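Local coordinates for HpcH/HpaI aldolase/citrate lyase family protein (Burkholderia cenocepacia, PDB 4MF4), which belongs to the HpcH/HpaI aldolase/citrate lyase family, each chain folding as a TIM barrel, with six chains in the assembly, at residues 39-44 against 72-77; 49-54 against 77-82. All coordinates share one frame; numbering follows the deposited sequence.

Contact 1: 39-44 against 72-77; sequences AAEALA and IAAAHL
The methyl group of Ala44 packs against that of Ala75, the two CB atoms 3.6 Å apart, and also lies 3.9 Å from Ile72 O of helix 62-73. This is the packing of two neighbouring outer helices of a TIM barrel, 37-43 and 62-73, near their C-terminal ends. With Ala40, Ala44 and Ala75 in the interface the backbones come close, Glu41 CA and Ile72 CA being 4.7 Å apart. Ile72 reaches across with both branches. Its CG1, anti to the carbonyl carbon (chi1 -71°), sits 3.7 Å from Ala40 O and beside the Ala40 methyl, while CG2 turns to Ala44. No hydrogen bond joins the two segments, so the contact rests on close packing. Glu41 is extended, with CG anti to the backbone N (chi1 -169°), and its carboxylate passes the methyl of Ala74 to form salt bridges through OE1 with Arg70 and Arg141 of a second subunit. This buried charge is thus met across the subunit interface, where the ring of His76 also stacks on His76 of that subunit. His76 has positive phi just after the helix, and its ND1 donates to Ala74 O at 2.9 Å; the acceptor lies in the ring plane, but the donor stands above the carbonyl plane. Beyond this turn, Leu77 brings CB to 3.6 Å from Ala44 O.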
loop_
_atom_site.group_PDB
_atom_site.type_symbol
_atom_site.label_atom_id
_atom_site.label_comp_id
_atom_site.label_asym_id
_atom_site.label_seq_id
_atom_site.Cartn_x
_atom_site.Cartn_y
_atom_site.Cartn_z
ATOM N N ALA A 39 8.657 -3.492 -12.774
ATOM C CA ALA A 39 9.781 -2.969 -13.552
ATOM C C ALA A 39 11.063 -3.670 -13.152
ATOM O O ALA A 39 11.872 -4.003 -14.021
ATOM C CB ALA A 39 9.959 -1.468 -13.401
ATOM N N ALA A 40 11.230 -3.905 -11.853
ATOM C CA ALA A 40 12.443 -4.576 -11.335
ATOM C C ALA A 40 12.496 -6.024 -11.827
ATOM O O ALA A 40 13.586 -6.536 -12.213
ATOM C CB ALA A 40 12.465 -4.553 -9.813
ATOM N N GLU A 41 11.353 -6.691 -11.772
ATOM C CA GLU A 41 11.276 -8.071 -12.234
ATOM C C GLU A 41 11.503 -8.141 -13.734
ATOM O O GLU A 41 12.330 -8.951 -14.207
ATOM C CB GLU A 41 9.957 -8.762 -11.885
ATOM C CG GLU A 41 10.056 -10.253 -12.159
ATOM C CD GLU A 41 8.887 -11.074 -11.715
ATOM O OE1 GLU A 41 7.872 -10.534 -11.197
ATOM O OE2 GLU A 41 9.007 -12.321 -11.891
ATOM N N ALA A 42 10.849 -7.252 -14.488
ATOM C CA ALA A 42 11.143 -7.178 -15.934
ATOM C C ALA A 42 12.643 -6.950 -16.218
ATOM O O ALA A 42 13.261 -7.674 -16.995
ATOM C CB ALA A 42 10.262 -6.118 -16.605
ATOM N N LEU A 43 13.240 -5.935 -15.593
ATOM C CA LEU A 43 14.655 -5.628 -15.820
ATOM C C LEU A 43 15.645 -6.711 -15.368
ATOM O O LEU A 43 16.760 -6.803 -15.889
ATOM C CB LEU A 43 14.999 -4.225 -15.270
ATOM C CG LEU A 43 14.306 -3.115 -16.034
ATOM C CD1 LEU A 43 14.466 -1.764 -15.327
ATOM C CD2 LEU A 43 14.844 -3.017 -17.470
ATOM N N ALA A 44 15.238 -7.531 -14.415
ATOM C CA ALA A 44 15.974 -8.739 -14.064
ATOM C C ALA A 44 16.167 -9.720 -15.232
ATOM O O ALA A 44 17.044 -10.612 -15.140
ATOM C CB ALA A 44 15.344 -9.430 -12.863
ATOM N N ILE A 72 13.176 -9.060 -8.202
ATOM C CA ILE A 72 14.386 -9.431 -8.946
ATOM C C ILE A 72 14.714 -10.928 -8.709
ATOM O O ILE A 72 14.987 -11.656 -9.655
ATOM C CB ILE A 72 15.597 -8.555 -8.519
ATOM C CG1 ILE A 72 15.448 -7.105 -9.009
ATOM C CG2 ILE A 72 16.920 -9.119 -9.048
ATOM C CD1 ILE A 72 16.305 -6.140 -8.220
ATOM N N ALA A 73 14.682 -11.391 -7.451
ATOM C CA ALA A 73 15.036 -12.797 -7.153
ATOM C C ALA A 73 14.059 -13.767 -7.841
ATOM O O ALA A 73 14.416 -14.867 -8.227
ATOM C CB ALA A 73 15.063 -13.072 -5.656
ATOM N N ALA A 74 12.829 -13.321 -8.011
ATOM C CA ALA A 74 11.820 -14.145 -8.600
ATOM C C ALA A 74 12.098 -14.492 -10.037
ATOM O O ALA A 74 11.565 -15.504 -10.509
ATOM C CB ALA A 74 10.430 -13.499 -8.451
ATOM N N ALA A 75 12.904 -13.678 -10.739
ATOM C CA ALA A 75 13.247 -13.955 -12.124
ATOM C C ALA A 75 14.208 -15.117 -12.242
ATOM O O ALA A 75 14.374 -15.611 -13.331
ATOM C CB ALA A 75 13.843 -12.734 -12.834
ATOM N N HIS A 76 14.888 -15.488 -11.163
ATOM C CA HIS A 76 15.839 -16.623 -11.145
ATOM C C HIS A 76 16.964 -16.456 -12.182
ATOM O O HIS A 76 17.411 -17.429 -12.811
ATOM C CB HIS A 76 15.118 -17.973 -11.391
ATOM C CG HIS A 76 14.321 -18.481 -10.228
ATOM N ND1 HIS A 76 13.209 -17.824 -9.732
ATOM C CD2 HIS A 76 14.438 -19.616 -9.496
ATOM C CE1 HIS A 76 12.686 -18.519 -8.739
ATOM N NE2 HIS A 76 13.418 -19.606 -8.568
ATOM N N LEU A 77 17.441 -15.233 -12.354
ATOM C CA LEU A 77 18.457 -14.961 -13.349
ATOM C C LEU A 77 19.665 -14.350 -12.646
ATOM O O LEU A 77 19.625 -14.156 -11.449
ATOM C CB LEU A 77 17.865 -14.090 -14.469
ATOM C CG LEU A 77 16.971 -14.887 -15.467
ATOM C CD1 LEU A 77 16.178 -13.950 -16.392
ATOM C CD2 LEU A 77 17.768 -15.863 -16.318
#

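Contact 2: 49-54 against 77-82; sequences DWLCID and LPSEPV
Four backbone hydrogen bonds join the segments, two donated from each side. Glu80 N gives the first to Asp49 O at 2.9 Å, nearly straight (168°), and Leu51 N returns one to Glu80 O. Further along, Val82 N meets Leu51 O at 2.8 Å, within the carbonyl plane, whereas Ile53 N approaches Val82 O almost along its C=O axis. The ladder therefore alternates between strands 50-54 and 80-82, and CA-H groups of Trp50, Pro81 and Cys52 add weaker CA-H···O contacts to Glu80 O, Leu51 O and Val82 O. Pro81 has no N-H to give, but its place in the parallel register puts its CA, at 3.4 Å, against Leu51 O. At the start of the pair a water donates to both Asp49 O and Pro78 O, so Asp49 O accepts from Glu80 N and from the water together. The two strands are consecutive members of the eight-stranded parallel barrel, linked by helix 62-73 in a beta-alpha-beta unit; on its other edge, strand 50-54 pairs with strand 27-32. Trp50, Cys52 and Val82 share one face. Trp50 takes the crowded position between backbone N and carbonyl carbon (chi1 56°), which lays its indole obliquely across Val82, CE3 3.7 Å from CG2; NE1 is bonded to Leu27 O, fixing the ring. The other branch of Val82, CG1, meets Cys52 SG at 4.1 Å, and Leu16 of helix 15-22 packs on both Trp50 and Val82. On the opposite face Leu51 packs on Ile72 and Pro81 on Leu69, both of helix 62-73. There Leu51 CD1 also touches Ser79 CB at 4.0 Å, while Ser79 OG bonds to Tyr48 O.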
loop_
_atom_site.group_PDB
_atom_site.type_symbol
_atom_site.label_atom_id
_atom_site.label_comp_id
_atom_site.label_asym_id
_atom_site.label_seq_id
_atom_site.Cartn_x
_atom_site.Cartn_y
_atom_site.Cartn_z
ATOM N N ASP A 49 24.712 -7.241 -15.130
ATOM C CA ASP A 49 25.419 -7.892 -13.987
ATOM C C ASP A 49 24.851 -7.448 -12.629
ATOM O O ASP A 49 24.823 -8.239 -11.666
ATOM C CB ASP A 49 26.899 -7.623 -14.100
ATOM C CG ASP A 49 27.450 -8.063 -15.446
ATOM O OD1 ASP A 49 27.248 -9.263 -15.755
ATOM O OD2 ASP A 49 27.999 -7.218 -16.226
ATOM N N TRP A 50 24.430 -6.185 -12.526
ATOM C CA TRP A 50 23.847 -5.695 -11.265
ATOM C C TRP A 50 22.734 -4.707 -11.517
ATOM O O TRP A 50 22.676 -4.114 -12.588
ATOM C CB TRP A 50 24.939 -5.101 -10.344
ATOM C CG TRP A 50 25.740 -4.017 -10.960
ATOM C CD1 TRP A 50 26.752 -4.148 -11.879
ATOM C CD2 TRP A 50 25.601 -2.620 -10.716
ATOM N NE1 TRP A 50 27.242 -2.908 -12.226
ATOM C CE2 TRP A 50 26.548 -1.954 -11.529
ATOM C CE3 TRP A 50 24.755 -1.860 -9.907
ATOM C CZ2 TRP A 50 26.685 -0.574 -11.538
ATOM C CZ3 TRP A 50 24.922 -0.481 -9.897
ATOM C CH2 TRP A 50 25.877 0.142 -10.740
ATOM N N LEU A 51 21.837 -4.559 -10.543
ATOM C CA LEU A 51 20.757 -3.591 -10.602
ATOM C C LEU A 51 20.711 -2.824 -9.289
ATOM O O LEU A 51 20.807 -3.427 -8.231
ATOM C CB LEU A 51 19.405 -4.285 -10.797
ATOM C CG LEU A 51 19.203 -5.133 -12.051
ATOM C CD1 LEU A 51 17.890 -5.915 -11.996
ATOM C CD2 LEU A 51 19.166 -4.249 -13.270
ATOM N N CYS A 52 20.609 -1.503 -9.341
ATOM C CA CYS A 52 20.685 -0.682 -8.098
ATOM C C CYS A 52 19.319 -0.143 -7.666
ATOM O O CYS A 52 18.690 0.594 -8.419
ATOM C CB CYS A 52 21.656 0.485 -8.244
ATOM S SG CYS A 52 21.921 1.329 -6.674
ATOM N N ILE A 53 18.876 -0.542 -6.492
ATOM C CA ILE A 53 17.657 0.014 -5.890
ATOM C C ILE A 53 18.084 1.240 -5.109
ATOM O O ILE A 53 18.740 1.133 -4.089
ATOM C CB ILE A 53 16.952 -1.006 -4.989
ATOM C CG1 ILE A 53 16.540 -2.241 -5.790
ATOM C CG2 ILE A 53 15.711 -0.416 -4.299
ATOM C CD1 ILE A 53 16.371 -3.454 -4.905
ATOM N N ASP A 54 17.715 2.425 -5.587
ATOM C CA ASP A 54 18.183 3.674 -4.959
ATOM C C ASP A 54 17.240 4.143 -3.818
ATOM O O ASP A 54 16.088 4.334 -4.078
ATOM C CB ASP A 54 18.238 4.741 -6.001
ATOM C CG ASP A 54 18.853 6.030 -5.503
ATOM O OD1 ASP A 54 19.502 6.041 -4.435
ATOM O OD2 ASP A 54 18.798 7.004 -6.282
ATOM N N LEU A 77 17.441 -15.233 -12.354
ATOM C CA LEU A 77 18.457 -14.961 -13.349
ATOM C C LEU A 77 19.665 -14.350 -12.646
ATOM O O LEU A 77 19.625 -14.156 -11.449
ATOM C CB LEU A 77 17.865 -14.090 -14.469
ATOM C CG LEU A 77 16.971 -14.887 -15.467
ATOM C CD1 LEU A 77 16.178 -13.950 -16.392
ATOM C CD2 LEU A 77 17.768 -15.863 -16.318
ATOM N N PRO A 78 20.738 -14.050 -13.370
ATOM C CA PRO A 78 21.990 -13.728 -12.630
ATOM C C PRO A 78 22.210 -12.309 -12.050
ATOM O O PRO A 78 23.175 -12.115 -11.339
ATOM C CB PRO A 78 23.106 -14.011 -13.670
ATOM C CG PRO A 78 22.453 -14.620 -14.829
ATOM C CD PRO A 78 20.986 -14.322 -14.789
ATOM N N SER A 79 21.380 -11.308 -12.340
ATOM C CA SER A 79 21.638 -9.936 -11.808
ATOM C C SER A 79 21.796 -9.849 -10.269
ATOM O O SER A 79 21.020 -10.396 -9.536
ATOM C CB SER A 79 20.504 -8.997 -12.222
ATOM O OG SER A 79 20.329 -8.940 -13.640
ATOM N N GLU A 80 22.814 -9.148 -9.790
ATOM C CA GLU A 80 23.048 -8.991 -8.375
ATOM C C GLU A 80 22.455 -7.640 -7.975
ATOM O O GLU A 80 22.818 -6.634 -8.529
ATOM C CB GLU A 80 24.555 -9.015 -8.110
ATOM C CG GLU A 80 25.182 -10.403 -8.210
ATOM C CD GLU A 80 25.180 -11.154 -6.870
ATOM O OE1 GLU A 80 24.753 -10.559 -5.855
ATOM O OE2 GLU A 80 25.686 -12.307 -6.825
ATOM N N PRO A 81 21.528 -7.615 -7.019
ATOM C CA PRO A 81 21.060 -6.324 -6.510
ATOM C C PRO A 81 22.106 -5.556 -5.676
ATOM O O PRO A 81 22.929 -6.140 -4.905
ATOM C CB PRO A 81 19.854 -6.687 -5.613
ATOM C CG PRO A 81 19.883 -8.150 -5.461
ATOM C CD PRO A 81 21.010 -8.747 -6.241
ATOM N N VAL A 82 22.076 -4.247 -5.851
ATOM C CA VAL A 82 22.851 -3.316 -5.044
ATOM C C VAL A 82 21.826 -2.339 -4.452
ATOM O O VAL A 82 20.863 -1.931 -5.158
ATOM C CB VAL A 82 23.838 -2.561 -5.968
ATOM C CG1 VAL A 82 24.569 -1.462 -5.217
ATOM C CG2 VAL A 82 24.841 -3.539 -6.611
HETATM O O HOH W 1 25.561 -10.874 -12.026
#

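Overall arrangement
After helix 15-22 and strand 27-32 the chain runs through helix 37-43, strand 50-54, helix 62-73 and strand 80-84 in turn. Contact 1 closes a loop from helix 37-43 to segment 72-77, and contact 2 closes one from strand 50-54 to strand 80-84. Their segments alternate along the chain, so the two loops cross, and they share Leu77. Contact 1 joins neighbouring helices of the outer layer, whereas contact 2 joins adjacent strands of the barrel wall. Their centres lie about 9 Å apart, and Leu51 bridges the layers, its CD1 packing 4.0 Å from Ile72 CG1 and 3.9 Å from Ala44 N.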